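Local coordinates for protein AAA ATPase, central region (Enterococcus faecium, PDB 2R9G) that forms the C-terminal part of an MgsA-family AAA+ ATPase, probably joining its subunits into a tetramer, while the intact enzyme is expected to hydrolyse ATP, at residues 44-49 with 82-87; 127-132 with 158-163; 171-176 with 187-192. All blocks are in the same frame, centred on the assembly; numbering follows the deposited sequence. Where two conformers were deposited one is given.

Interaction 1. Residues 44-49 with 82-87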
ATOM      1  N   GLY C  44      -5.693  22.047 -15.960  1.00 30.04           N
ATOM      2  CA  GLY C  44      -5.822  20.763 -16.662  1.00 25.24           C
ATOM      3  C   GLY C  44      -4.584  19.905 -16.843  1.00 26.04           C
ATOM      4  O   GLY C  44      -4.666  18.823 -17.424  1.00 29.63           O
ATOM      5  N   ASP C  45      -3.436  20.364 -16.350  1.00 27.01           N
ATOM      6  CA  ASP C  45      -2.213  19.564 -16.431  1.00 31.26           C
ATOM      7  C   ASP C  45      -2.174  18.555 -15.279  1.00 29.75           C
ATOM      8  O   ASP C  45      -1.548  18.791 -14.240  1.00 33.72           O
ATOM      9  CB  ASP C  45      -0.963  20.457 -16.455  1.00 30.94           C
ATOM     10  CG  ASP C  45       0.296  19.715 -16.893  1.00 40.41           C
ATOM     11  OD1 ASP C  45       0.249  18.501 -17.181  1.00 47.62           O
ATOM     12  OD2 ASP C  45       1.359  20.368 -16.959  1.00 46.06           O
ATOM     13  N   LEU C  46      -2.856  17.431 -15.488  1.00 32.39           N
ATOM     14  CA  LEU C  46      -2.976  16.366 -14.492  1.00 26.08           C
ATOM     15  C   LEU C  46      -1.629  15.713 -14.168  1.00 26.63           C
ATOM     16  O   LEU C  46      -1.330  15.445 -12.997  1.00 22.69           O
ATOM     17  CB  LEU C  46      -3.983  15.307 -14.960  1.00 25.20           C
ATOM     18  CG  LEU C  46      -4.296  14.202 -13.949  1.00 18.67           C
ATOM     19  CD1 LEU C  46      -4.954  14.805 -12.728  1.00 25.34           C
ATOM     20  CD2 LEU C  46      -5.152  13.096 -14.580  1.00 25.52           C
ATOM     21  N   ALA C  47      -0.821  15.471 -15.206  1.00 28.51           N
ATOM     22  CA  ALA C  47       0.511  14.885 -15.027  1.00 24.85           C
ATOM     23  C   ALA C  47       1.389  15.711 -14.082  1.00 25.61           C
ATOM     24  O   ALA C  47       2.135  15.138 -13.288  1.00 28.08           O
ATOM     25  CB  ALA C  47       1.199  14.668 -16.366  1.00 27.24           C
ATOM     26  N   SER C  48       1.274  17.040 -14.151  1.00 23.73           N
ATOM     27  CA  SER C  48       2.037  17.917 -13.268  0.50 25.36           C
ATOM     28  C   SER C  48       1.511  17.906 -11.835  1.00 27.29           C
ATOM     29  O   SER C  48       2.301  17.889 -10.887  1.00 32.70           O
ATOM     30  CB  SER C  48       2.074  19.348 -13.800  0.50 24.74           C
ATOM     31  OG  SER C  48       2.586  20.222 -12.814  0.50 20.23           O
ATOM     32  N   ILE C  49       0.185  17.920 -11.676  1.00 28.29           N
ATOM     33  CA  ILE C  49      -0.431  17.817 -10.344  1.00 24.29           C
ATOM     34  C   ILE C  49       0.060  16.546  -9.635  1.00 24.50           C
ATOM     35  O   ILE C  49       0.470  16.590  -8.472  1.00 22.65           O
ATOM     36  CB  ILE C  49      -1.990  17.795 -10.395  1.00 21.71           C
ATOM     37  CG1 ILE C  49      -2.548  19.052 -11.071  1.00 25.29           C
ATOM     38  CG2 ILE C  49      -2.564  17.676  -8.979  1.00 22.33           C
ATOM     39  CD1 ILE C  49      -4.030  18.959 -11.488  1.00 23.70           C
ATOM     40  N   LEU C  82      -8.017   7.244 -14.607  1.00 25.07           N
ATOM     41  CA  LEU C  82      -9.313   7.920 -14.672  1.00 25.48           C
ATOM     42  C   LEU C  82      -9.324   9.124 -15.602  1.00 24.82           C
ATOM     43  O   LEU C  82     -10.288   9.330 -16.345  1.00 29.61           O
ATOM     44  CB  LEU C  82      -9.772   8.371 -13.272  1.00 19.71           C
ATOM     45  CG  LEU C  82     -10.124   7.280 -12.253  1.00 26.01           C
ATOM     46  CD1 LEU C  82     -10.333   7.875 -10.848  1.00 19.45           C
ATOM     47  CD2 LEU C  82     -11.306   6.446 -12.689  1.00 23.36           C
ATOM     48  N   GLY C  83      -8.261   9.930 -15.528  1.00 26.54           N
ATOM     49  CA  GLY C  83      -8.216  11.242 -16.156  1.00 23.19           C
ATOM     50  C   GLY C  83      -9.155  12.208 -15.450  1.00 24.93           C
ATOM     51  O   GLY C  83      -9.978  11.808 -14.624  1.00 25.53           O
ATOM     52  N   LEU C  84      -9.018  13.490 -15.756  1.00 23.54           N
ATOM     53  CA  LEU C  84      -9.978  14.490 -15.306  1.00 25.36           C
ATOM     54  C   LEU C  84     -11.270  14.324 -16.110  1.00 27.12           C
ATOM     55  O   LEU C  84     -11.209  13.954 -17.289  1.00 30.83           O
ATOM     56  CB  LEU C  84      -9.392  15.893 -15.489  1.00 22.98           C
ATOM     57  CG  LEU C  84      -8.219  16.205 -14.564  1.00 20.04           C
ATOM     58  CD1 LEU C  84      -7.531  17.459 -15.038  1.00 19.66           C
ATOM     59  CD2 LEU C  84      -8.682  16.328 -13.102  1.00 28.93           C
ATOM     60  N   PRO C  85     -12.438  14.614 -15.504  1.00 25.41           N
ATOM     61  CA  PRO C  85     -12.694  15.228 -14.195  1.00 24.25           C
ATOM     62  C   PRO C  85     -12.555  14.316 -12.972  1.00 29.03           C
ATOM     63  O   PRO C  85     -12.280  14.815 -11.887  1.00 26.32           O
ATOM     64  CB  PRO C  85     -14.141  15.712 -14.318  1.00 21.86           C
ATOM     65  CG  PRO C  85     -14.779  14.719 -15.243  1.00 24.29           C
ATOM     66  CD  PRO C  85     -13.695  14.313 -16.221  1.00 21.20           C
ATOM     67  N   GLU C  86     -12.727  13.006 -13.141  1.00 33.14           N
ATOM     68  CA  GLU C  86     -12.795  12.083 -12.000  1.00 33.99           C
ATOM     69  C   GLU C  86     -11.494  11.936 -11.214  1.00 31.22           C
ATOM     70  O   GLU C  86     -11.535  11.644 -10.018  1.00 25.69           O
ATOM     71  CB  GLU C  86     -13.310  10.711 -12.437  1.00 35.48           C
ATOM     72  CG  GLU C  86     -14.810  10.687 -12.676  1.00 43.43           C
ATOM     73  CD  GLU C  86     -15.317   9.337 -13.147  1.00 47.01           C
ATOM     74  OE1 GLU C  86     -14.680   8.724 -14.032  1.00 49.58           O
ATOM     75  OE2 GLU C  86     -16.363   8.890 -12.627  1.00 59.24           O
ATOM     76  N   ALA C  87     -10.356  12.158 -11.880  1.00 25.34           N
ATOM     77  CA  ALA C  87      -9.031  12.127 -11.241  1.00 25.69           C
ATOM     78  C   ALA C  87      -8.914  13.031 -10.022  1.00 26.32           C
ATOM     79  O   ALA C  87      -8.136  12.743  -9.116  1.00 27.47           O
ATOM     80  CB  ALA C  87      -7.966  12.502 -12.232  1.00 21.07           C
TER
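Leu46 points its forked tip at the bend made by Gly83, Leu84 and Ala87, and this brings together two helix-to-helix turns at one end of an all-helical bundle: the connection from helix 30-43 into helix 46-61, and the one from helix 66-82 into helix 88-100. The contact is apolar, and the two methyls of Leu46 share it. CD2 of Leu46 sits 3.7 Å from CB of Ala87 and also packs on the bare backbone of Gly83, 3.9 Å from its CA. CD1 of Leu46 touches the same alanine methyl and lies 4.0 Å from CG of Leu84. A chi1 of -175° holds CG of Leu46 anti to its backbone N, beside the carbonyl carbon. The two leucine side chains slide past each other in opposite directions, and CD1 of Leu84 ends 4.0 Å from the carbonyl O of Gly44.

Two of these first-shell residues, Gly44 and Gly83, also end the preceding helices, each with positive phi (96° and 70°). On the second turn a cis peptide before Pro85 and a 2.8 Å bond from Ala87 N to Gly83 O curl the chain, which sets the Ala87 methyl facing Leu46. Further out, Leu46 also rests on Leu91 of helix 88-100, and Leu84 on Val41 of helix 30-43. The far side of the second turn faces another copy of the protein, where Glu86 makes a salt bridge with Arg52 of the second subunit. On the first turn Asp45 takes the N-cap position of helix 46-61 and centres an inverse gamma turn, its weak bond running 3.0 Å from Leu46 N to Gly44 O.

Interaction 2. Residues 127-132 with 158-163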
ATOM      1  N   PRO C 127      34.991   1.199   2.470  1.00 45.09           N
ATOM      2  CA  PRO C 127      35.837   0.332   3.295  1.00 46.29           C
ATOM      3  C   PRO C 127      35.882  -1.084   2.735  1.00 49.78           C
ATOM      4  O   PRO C 127      34.858  -1.600   2.276  1.00 53.74           O
ATOM      5  CB  PRO C 127      35.135   0.354   4.653  1.00 42.95           C
ATOM      6  CG  PRO C 127      34.438   1.659   4.687  1.00 44.00           C
ATOM      7  CD  PRO C 127      33.959   1.869   3.284  1.00 43.08           C
ATOM      8  N   ASP C 128      37.065  -1.694   2.772  1.00 50.71           N
ATOM      9  CA  ASP C 128      37.345  -2.948   2.064  1.00 48.46           C
ATOM     10  C   ASP C 128      36.406  -4.105   2.400  1.00 44.24           C
ATOM     11  O   ASP C 128      36.109  -4.933   1.536  1.00 41.01           O
ATOM     12  CB  ASP C 128      38.810  -3.352   2.266  1.00 52.05           C
ATOM     13  CG  ASP C 128      39.772  -2.400   1.571  1.00 60.60           C
ATOM     14  OD1 ASP C 128      39.856  -2.437   0.325  1.00 64.86           O
ATOM     15  OD2 ASP C 128      40.438  -1.608   2.270  1.00 66.37           O
ATOM     16  N   HIS C 129      35.920  -4.138   3.638  1.00 41.28           N
ATOM     17  CA  HIS C 129      34.975  -5.171   4.068  1.00 43.74           C
ATOM     18  C   HIS C 129      33.542  -4.950   3.554  1.00 43.66           C
ATOM     19  O   HIS C 129      32.694  -5.831   3.702  1.00 44.53           O
ATOM     20  CB  HIS C 129      34.984  -5.321   5.590  1.00 40.38           C
ATOM     21  CG  HIS C 129      34.513  -4.106   6.322  1.00 43.04           C
ATOM     22  ND1 HIS C 129      35.325  -3.018   6.558  1.00 43.34           N
ATOM     23  CD2 HIS C 129      33.315  -3.811   6.879  1.00 41.92           C
ATOM     24  CE1 HIS C 129      34.647  -2.105   7.231  1.00 38.02           C
ATOM     25  NE2 HIS C 129      33.424  -2.560   7.436  1.00 36.78           N
ATOM     26  N   LEU C 130      33.280  -3.789   2.952  1.00 40.14           N
ATOM     27  CA  LEU C 130      31.966  -3.493   2.381  1.00 41.92           C
ATOM     28  C   LEU C 130      31.905  -3.702   0.875  1.00 43.21           C
ATOM     29  O   LEU C 130      30.826  -3.611   0.278  1.00 44.35           O
ATOM     30  CB  LEU C 130      31.526  -2.068   2.710  1.00 40.27           C
ATOM     31  CG  LEU C 130      31.321  -1.678   4.167  1.00 38.71           C
ATOM     32  CD1 LEU C 130      30.750  -0.296   4.192  1.00 39.96           C
ATOM     33  CD2 LEU C 130      30.416  -2.654   4.924  1.00 43.80           C
ATOM     34  N   ARG C 131      33.061  -3.980   0.273  1.00 42.34           N
ATOM     35  CA  ARG C 131      33.178  -4.158  -1.170  1.00 43.67           C
ATOM     36  C   ARG C 131      32.586  -5.490  -1.610  1.00 47.62           C
ATOM     37  O   ARG C 131      32.483  -6.427  -0.813  1.00 50.16           O
ATOM     38  CB  ARG C 131      34.643  -4.066  -1.604  1.00 43.22           C
ATOM     39  CG  ARG C 131      35.275  -2.697  -1.392  1.00 44.92           C
ATOM     40  CD  ARG C 131      36.717  -2.665  -1.879  1.00 44.56           C
ATOM     41  NE  ARG C 131      37.408  -1.478  -1.380  1.00 57.07           N
ATOM     42  CZ  ARG C 131      37.514  -0.330  -2.042  1.00 60.71           C
ATOM     43  NH1 ARG C 131      36.977  -0.192  -3.248  1.00 64.91           N
ATOM     44  NH2 ARG C 131      38.157   0.690  -1.491  1.00 64.00           N
ATOM     45  N   ASP C 132      32.193  -5.560  -2.880  1.00 54.15           N
ATOM     46  CA  ASP C 132      31.572  -6.753  -3.444  1.00 59.09           C
ATOM     47  C   ASP C 132      32.583  -7.891  -3.510  1.00 62.19           C
ATOM     48  O   ASP C 132      33.605  -7.784  -4.188  1.00 62.24           O
ATOM     49  CB  ASP C 132      30.997  -6.450  -4.836  1.00 60.41           C
ATOM     50  CG  ASP C 132      29.957  -7.477  -5.289  1.00 64.33           C
ATOM     51  OD1 ASP C 132      29.496  -8.291  -4.456  1.00 65.06           O
ATOM     52  OD2 ASP C 132      29.589  -7.459  -6.483  1.00 62.32           O
ATOM     53  N   VAL C 158      24.827  -5.803  14.226  1.00 39.65           N
ATOM     54  CA  VAL C 158      26.217  -5.952  14.635  1.00 37.97           C
ATOM     55  C   VAL C 158      26.903  -4.578  14.682  1.00 37.42           C
ATOM     56  O   VAL C 158      26.652  -3.724  13.826  1.00 32.77           O
ATOM     57  CB  VAL C 158      26.982  -6.991  13.740  1.00 37.25           C
ATOM     58  CG1 VAL C 158      26.893  -6.649  12.242  1.00 31.36           C
ATOM     59  CG2 VAL C 158      28.441  -7.153  14.186  1.00 39.94           C
ATOM     60  N   ASN C 159      27.726  -4.356  15.712  1.00 37.75           N
ATOM     61  CA  ASN C 159      28.610  -3.188  15.764  1.00 37.83           C
ATOM     62  C   ASN C 159      29.662  -3.321  14.669  1.00 36.09           C
ATOM     63  O   ASN C 159      30.583  -4.130  14.773  1.00 38.79           O
ATOM     64  CB  ASN C 159      29.272  -3.071  17.142  1.00 40.35           C
ATOM     65  CG  ASN C 159      29.974  -1.734  17.364  1.00 45.06           C
ATOM     66  OD1 ASN C 159      30.404  -1.061  16.425  1.00 51.25           O
ATOM     67  ND2 ASN C 159      30.103  -1.352  18.626  1.00 50.86           N
ATOM     68  N   GLN C 160      29.501  -2.520  13.619  1.00 36.28           N
ATOM     69  CA  GLN C 160      30.348  -2.582  12.434  1.00 35.37           C
ATOM     70  C   GLN C 160      30.440  -1.190  11.812  1.00 36.27           C
ATOM     71  O   GLN C 160      29.479  -0.416  11.865  1.00 37.37           O
ATOM     72  CB  GLN C 160      29.766  -3.586  11.429  1.00 33.85           C
ATOM     73  CG  GLN C 160      30.643  -3.887  10.215  1.00 32.46           C
ATOM     74  CD  GLN C 160      30.194  -5.105   9.438  1.00 36.42           C
ATOM     75  OE1 GLN C 160      30.963  -5.681   8.661  1.00 39.04           O
ATOM     76  NE2 GLN C 160      28.947  -5.515   9.645  1.00 35.44           N
ATOM     77  N   GLN C 161      31.600  -0.872  11.241  1.00 36.20           N
ATOM     78  CA  GLN C 161      31.807   0.393  10.540  1.00 37.46           C
ATOM     79  C   GLN C 161      31.268   0.300   9.116  1.00 34.20           C
ATOM     80  O   GLN C 161      31.666  -0.578   8.351  1.00 31.41           O
ATOM     81  CB  GLN C 161      33.295   0.762  10.517  1.00 39.95           C
ATOM     82  CG  GLN C 161      33.590   2.186  10.035  1.00 47.56           C
ATOM     83  CD  GLN C 161      34.908   2.297   9.271  1.00 59.63           C
ATOM     84  OE1 GLN C 161      35.528   1.292   8.921  1.00 66.48           O
ATOM     85  NE2 GLN C 161      35.333   3.527   9.000  1.00 63.07           N
ATOM     86  N   TYR C 162      30.359   1.209   8.771  1.00 33.07           N
ATOM     87  CA  TYR C 162      29.812   1.290   7.413  1.00 31.22           C
ATOM     88  C   TYR C 162      30.191   2.601   6.714  1.00 31.89           C
ATOM     89  O   TYR C 162      30.357   2.640   5.495  1.00 31.54           O
ATOM     90  CB  TYR C 162      28.288   1.107   7.411  1.00 27.40           C
ATOM     91  CG  TYR C 162      27.801  -0.210   7.962  1.00 30.05           C
ATOM     92  CD1 TYR C 162      27.840  -1.367   7.187  1.00 29.29           C
ATOM     93  CD2 TYR C 162      27.295  -0.299   9.260  1.00 25.75           C
ATOM     94  CE1 TYR C 162      27.400  -2.575   7.690  1.00 25.91           C
ATOM     95  CE2 TYR C 162      26.845  -1.508   9.775  1.00 24.21           C
ATOM     96  CZ  TYR C 162      26.904  -2.641   8.985  1.00 26.25           C
ATOM     97  OH  TYR C 162      26.463  -3.842   9.484  1.00 21.05           O
ATOM     98  N   LEU C 163      30.311   3.673   7.492  1.00 31.70           N
ATOM     99  CA  LEU C 163      30.791   4.949   6.971  1.00 36.24           C
ATOM    100  C   LEU C 163      32.271   4.851   6.593  1.00 38.77           C
ATOM    101  O   LEU C 163      33.053   4.232   7.326  1.00 41.07           O
ATOM    102  CB  LEU C 163      30.592   6.057   8.008  1.00 34.33           C
ATOM    103  CG  LEU C 163      29.212   6.702   8.146  1.00 31.08           C
ATOM    104  CD1 LEU C 163      29.107   7.366   9.518  1.00 25.80           C
ATOM    105  CD2 LEU C 163      28.956   7.708   7.020  1.00 18.61           C
TER
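His129 crosses to the irregular run 158-163 ring first. Its CB already points that way, and chi1 of 64° then sets CG between the backbone N and the carbonyl carbon, a crowded position. Beyond CG, one side of the ring presents CD2, 3.5 Å from OE1 of Gln160; the two side chains reach toward each other tip to tip, with imidazole and amide planes only 12° apart. At the end of the ring NE2 donates to the backbone O of Gln161 over 2.8 Å, an N-H...O angle of 155°. That oxygen lies close to the imidazole plane, and NE2 lies in the carbonyl plane, a geometry that helps fix the ring's rotation. Next round the ring, CE1 of His129 has the amide OE1 of Gln161 at 3.9 Å.

The histidine is carried by a type I beta turn, Pro127 to Leu130, closed by Leu130 N bonding to Pro127 O at 2.8 Å; the turn and the run 158-163 both belong to the long non-helical excursion between helices 106-119 and 180-195. Leu130 follows with its two methyls. CD1 of Leu130 is pressed to 3.2 Å from the carbonyl O of Tyr162, while CD2 meets CD1 of the Tyr162 ring at 3.7 Å, the side chains crossing at about a right angle. One face of that ring takes CG of Gln160, offset toward the rim. Pro127 adds its CG, 3.9 Å from the O of Leu163.

The glutamine amides are secured elsewhere: Gln160 NE2 bonds to Gln148 O, and Gln161 NE2 to Asp165. The third subunit closes over the proline and leucine, where its Tyr36 packs on Pro127 and Leu130 and uses its hydroxyl to bond to Tyr162 O.

Interaction 3. Residues 171-176 with 187-192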
ATOM      1  N   GLN C 171      27.065  12.872  10.879  1.00 50.16           N
ATOM      2  CA  GLN C 171      25.707  12.625  11.325  1.00 49.68           C
ATOM      3  C   GLN C 171      24.765  13.458  10.470  1.00 46.49           C
ATOM      4  O   GLN C 171      24.692  14.682  10.611  1.00 48.35           O
ATOM      5  CB  GLN C 171      25.549  12.961  12.810  1.00 51.84           C
ATOM      6  CG  GLN C 171      24.159  12.678  13.371  1.00 54.09           C
ATOM      7  CD  GLN C 171      24.068  12.870  14.877  1.00 57.04           C
ATOM      8  OE1 GLN C 171      25.066  12.782  15.594  1.00 61.63           O
ATOM      9  NE2 GLN C 171      22.860  13.121  15.363  1.00 60.13           N
ATOM     10  N   TYR C 172      24.060  12.780   9.572  1.00 41.74           N
ATOM     11  CA  TYR C 172      23.145  13.438   8.641  1.00 38.00           C
ATOM     12  C   TYR C 172      21.710  13.455   9.147  1.00 37.36           C
ATOM     13  O   TYR C 172      20.994  14.438   8.957  1.00 36.33           O
ATOM     14  CB  TYR C 172      23.200  12.755   7.282  1.00 32.10           C
ATOM     15  CG  TYR C 172      24.586  12.697   6.683  1.00 34.42           C
ATOM     16  CD1 TYR C 172      25.354  13.849   6.545  1.00 32.20           C
ATOM     17  CD2 TYR C 172      25.125  11.486   6.246  1.00 31.77           C
ATOM     18  CE1 TYR C 172      26.625  13.800   5.996  1.00 34.73           C
ATOM     19  CE2 TYR C 172      26.391  11.423   5.693  1.00 34.03           C
ATOM     20  CZ  TYR C 172      27.137  12.587   5.570  1.00 36.79           C
ATOM     21  OH  TYR C 172      28.400  12.533   5.029  1.00 33.69           O
ATOM     22  N   TYR C 173      21.302  12.363   9.792  1.00 31.35           N
ATOM     23  CA  TYR C 173      19.926  12.180  10.178  1.00 29.55           C
ATOM     24  C   TYR C 173      19.668  12.643  11.601  1.00 32.06           C
ATOM     25  O   TYR C 173      20.245  12.124  12.560  1.00 29.19           O
ATOM     26  CB  TYR C 173      19.492  10.720   9.980  1.00 31.60           C
ATOM     27  CG  TYR C 173      18.055  10.451  10.385  1.00 31.06           C
ATOM     28  CD1 TYR C 173      16.996  11.099   9.745  1.00 29.35           C
ATOM     29  CD2 TYR C 173      17.757   9.550  11.405  1.00 27.48           C
ATOM     30  CE1 TYR C 173      15.679  10.864  10.117  1.00 33.91           C
ATOM     31  CE2 TYR C 173      16.439   9.304  11.788  1.00 29.17           C
ATOM     32  CZ  TYR C 173      15.407   9.967  11.139  1.00 31.55           C
ATOM     33  OH  TYR C 173      14.099   9.737  11.499  1.00 36.76           O
ATOM     34  N   GLN C 174      18.811  13.645  11.721  1.00 34.55           N
ATOM     35  CA  GLN C 174      18.308  14.051  13.021  1.00 40.20           C
ATOM     36  C   GLN C 174      16.810  13.787  13.055  1.00 39.03           C
ATOM     37  O   GLN C 174      16.025  14.515  12.431  1.00 39.81           O
ATOM     38  CB  GLN C 174      18.678  15.501  13.373  1.00 41.66           C
ATOM     39  CG  GLN C 174      19.192  16.340  12.209  1.00 53.90           C
ATOM     40  CD  GLN C 174      20.255  17.351  12.631  1.00 61.27           C
ATOM     41  OE1 GLN C 174      20.168  18.532  12.295  1.00 63.94           O
ATOM     42  NE2 GLN C 174      21.265  16.888  13.364  1.00 62.60           N
ATOM     43  N   PRO C 175      16.417  12.713  13.763  1.00 37.83           N
ATOM     44  CA  PRO C 175      15.034  12.260  13.843  1.00 36.62           C
ATOM     45  C   PRO C 175      14.111  13.280  14.484  1.00 37.81           C
ATOM     46  O   PRO C 175      14.535  14.076  15.326  1.00 39.77           O
ATOM     47  CB  PRO C 175      15.124  11.014  14.719  1.00 36.01           C
ATOM     48  CG  PRO C 175      16.395  11.130  15.442  1.00 33.97           C
ATOM     49  CD  PRO C 175      17.320  11.845  14.537  1.00 35.53           C
ATOM     50  N   LYS C 176      12.855  13.256  14.063  1.00 39.27           N
ATOM     51  CA  LYS C 176      11.859  14.167  14.591  1.00 38.55           C
ATOM     52  C   LYS C 176      10.789  13.370  15.310  1.00 35.88           C
ATOM     53  O   LYS C 176      10.737  12.147  15.200  1.00 34.12           O
ATOM     54  CB  LYS C 176      11.282  15.028  13.467  1.00 38.40           C
ATOM     55  CG  LYS C 176      12.315  15.981  12.867  1.00 35.98           C
ATOM     56  CD  LYS C 176      11.649  17.090  12.081  1.00 39.40           C
ATOM     57  CE  LYS C 176      12.541  18.319  11.995  1.00 41.49           C
ATOM     58  NZ  LYS C 176      11.741  19.529  11.633  1.00 46.56           N
ATOM     59  N   GLN C 187      13.859   6.590  18.345  1.00 40.28           N
ATOM     60  CA  GLN C 187      14.231   5.781  19.505  1.00 40.84           C
ATOM     61  C   GLN C 187      15.224   4.703  19.106  1.00 40.34           C
ATOM     62  O   GLN C 187      16.252   4.550  19.758  1.00 44.87           O
ATOM     63  CB  GLN C 187      13.004   5.158  20.162  1.00 41.89           C
ATOM     64  CG  GLN C 187      12.246   6.100  21.085  1.00 45.69           C
ATOM     65  CD  GLN C 187      10.755   5.778  21.152  1.00 53.35           C
ATOM     66  OE1 GLN C 187      10.324   4.673  20.809  1.00 54.94           O
ATOM     67  NE2 GLN C 187       9.960   6.751  21.586  1.00 54.38           N
ATOM     68  N   GLN C 188      14.928   3.991  18.018  1.00 38.26           N
ATOM     69  CA  GLN C 188      15.827   2.969  17.477  1.00 32.81           C
ATOM     70  C   GLN C 188      17.177   3.552  17.059  1.00 31.53           C
ATOM     71  O   GLN C 188      18.218   2.975  17.357  1.00 31.36           O
ATOM     72  CB  GLN C 188      15.157   2.205  16.327  1.00 31.95           C
ATOM     73  CG  GLN C 188      15.962   1.030  15.760  1.00 31.96           C
ATOM     74  CD  GLN C 188      16.248  -0.073  16.776  1.00 40.89           C
ATOM     75  OE1 GLN C 188      15.496  -0.283  17.731  1.00 40.77           O
ATOM     76  NE2 GLN C 188      17.340  -0.792  16.560  1.00 34.04           N
ATOM     77  N   TYR C 189      17.146   4.715  16.412  1.00 34.85           N
ATOM     78  CA  TYR C 189      18.352   5.455  16.033  1.00 37.09           C
ATOM     79  C   TYR C 189      19.288   5.752  17.222  1.00 35.80           C
ATOM     80  O   TYR C 189      20.492   5.507  17.147  1.00 33.12           O
ATOM     81  CB  TYR C 189      17.964   6.750  15.297  1.00 38.22           C
ATOM     82  CG  TYR C 189      19.136   7.549  14.771  1.00 35.44           C
ATOM     83  CD1 TYR C 189      19.796   7.162  13.603  1.00 33.84           C
ATOM     84  CD2 TYR C 189      19.577   8.701  15.433  1.00 28.34           C
ATOM     85  CE1 TYR C 189      20.878   7.888  13.110  1.00 42.62           C
ATOM     86  CE2 TYR C 189      20.663   9.436  14.949  1.00 32.57           C
ATOM     87  CZ  TYR C 189      21.306   9.026  13.781  1.00 41.47           C
ATOM     88  OH  TYR C 189      22.379   9.738  13.282  1.00 39.87           O
ATOM     89  N   TYR C 190      18.732   6.261  18.315  1.00 36.96           N
ATOM     90  CA  TYR C 190      19.543   6.585  19.486  1.00 41.44           C
ATOM     91  C   TYR C 190      19.941   5.348  20.289  1.00 42.78           C
ATOM     92  O   TYR C 190      21.017   5.322  20.889  1.00 43.32           O
ATOM     93  CB  TYR C 190      18.849   7.631  20.364  1.00 45.64           C
ATOM     94  CG  TYR C 190      18.799   8.989  19.710  1.00 47.37           C
ATOM     95  CD1 TYR C 190      17.589   9.653  19.526  1.00 51.37           C
ATOM     96  CD2 TYR C 190      19.967   9.603  19.249  1.00 53.27           C
ATOM     97  CE1 TYR C 190      17.543  10.904  18.913  1.00 52.38           C
ATOM     98  CE2 TYR C 190      19.935  10.847  18.633  1.00 55.30           C
ATOM     99  CZ  TYR C 190      18.721  11.492  18.468  1.00 53.27           C
ATOM    100  OH  TYR C 190      18.695  12.723  17.858  1.00 54.49           O
ATOM    101  N   ARG C 191      19.078   4.331  20.271  1.00 40.76           N
ATOM    102  CA  ARG C 191      19.352   3.024  20.874  1.00 44.69           C
ATOM    103  C   ARG C 191      20.598   2.384  20.256  1.00 44.62           C
ATOM    104  O   ARG C 191      21.422   1.808  20.969  1.00 44.56           O
ATOM    105  CB  ARG C 191      18.139   2.103  20.700  1.00 43.17           C
ATOM    106  CG  ARG C 191      18.224   0.748  21.376  1.00 47.40           C
ATOM    107  CD  ARG C 191      16.929  -0.050  21.188  1.00 51.21           C
ATOM    108  NE  ARG C 191      15.798   0.574  21.878  1.00 60.94           N
ATOM    109  CZ  ARG C 191      14.700   1.045  21.284  1.00 64.72           C
ATOM    110  NH1 ARG C 191      14.541   0.958  19.968  1.00 57.87           N
ATOM    111  NH2 ARG C 191      13.744   1.599  22.019  1.00 62.75           N
ATOM    112  N   ILE C 192      20.728   2.507  18.935  1.00 42.66           N
ATOM    113  CA  ILE C 192      21.895   2.005  18.212  1.00 39.64           C
ATOM    114  C   ILE C 192      23.148   2.792  18.603  1.00 41.42           C
ATOM    115  O   ILE C 192      24.199   2.199  18.843  1.00 40.81           O
ATOM    116  CB  ILE C 192      21.655   1.982  16.676  1.00 34.98           C
ATOM    117  CG1 ILE C 192      20.603   0.919  16.328  1.00 35.59           C
ATOM    118  CG2 ILE C 192      22.957   1.718  15.908  1.00 27.69           C
ATOM    119  CD1 ILE C 192      19.846   1.174  15.021  1.00 34.80           C
TER
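Tyr173 drives the edge of its ring into the face of Tyr189, a T-shaped pair with centroids 5.3 Å apart and planes at 89°. CD2 of Tyr173 makes the approach, 3.8 Å from CD1 of Tyr189 and offset toward the rim. Holding CG anti to the backbone N (chi1 -176°), Tyr189 leaves helix 180-195 for the extended run 171-176; the helix turns back against the run that leads into it. The carbonyl O of Tyr173 comes close too, 3.3 Å from OH of Tyr189, but the partner of that hydroxyl is Asp31 of the third subunit. Pro175, only partly covered, borders this buried pair, its CD 4.0 Å from CD2 of Tyr189, while its own N sits over the centre of the Tyr173 ring.

The solvent side rests on fewer, though not longer, contacts. Pro175 and the exposed Tyr190 meet tip to tip, CG of the proline 3.7 Å from CE1 of Tyr190. At the other end, exposed Gln171 lays its chain obliquely across the end of Tyr189, with CG 3.4 Å from that OH; its amide OE1 turns to Lys193 for a weak bond.

Asp31 of the third subunit also accepts the backbone N-H of Tyr172 and of Tyr173, and the Tyr173 hydroxyl bonds to Glu182. With both phenol oxygens held by carboxylates outside the pair, the two rings are probably kept in their T-shaped geometry from their far ends as well as by their own contact.

How the interactions relate
The three contacts follow one another along the chain, none enclosing another. Interaction 1 joins turns at the outer end of the helical bundle, on the opposite side of the chain's centre from the other two; its centre is 46 Å from that of interaction 2 and 39 Å from that of interaction 3. Interactions 2 and 3 are neighbours, centres 19 Å apart and nearest atoms about 5 Å, without touching. Both draw on the long non-helical region before helix 180-195, and both face the third subunit, which meets them through Tyr36 and Asp31 respectively. Interaction 1 borders the second subunit through Leu82 and Glu86, bystanders to the contact itself; interaction 3 also brushes that subunit at Lys176.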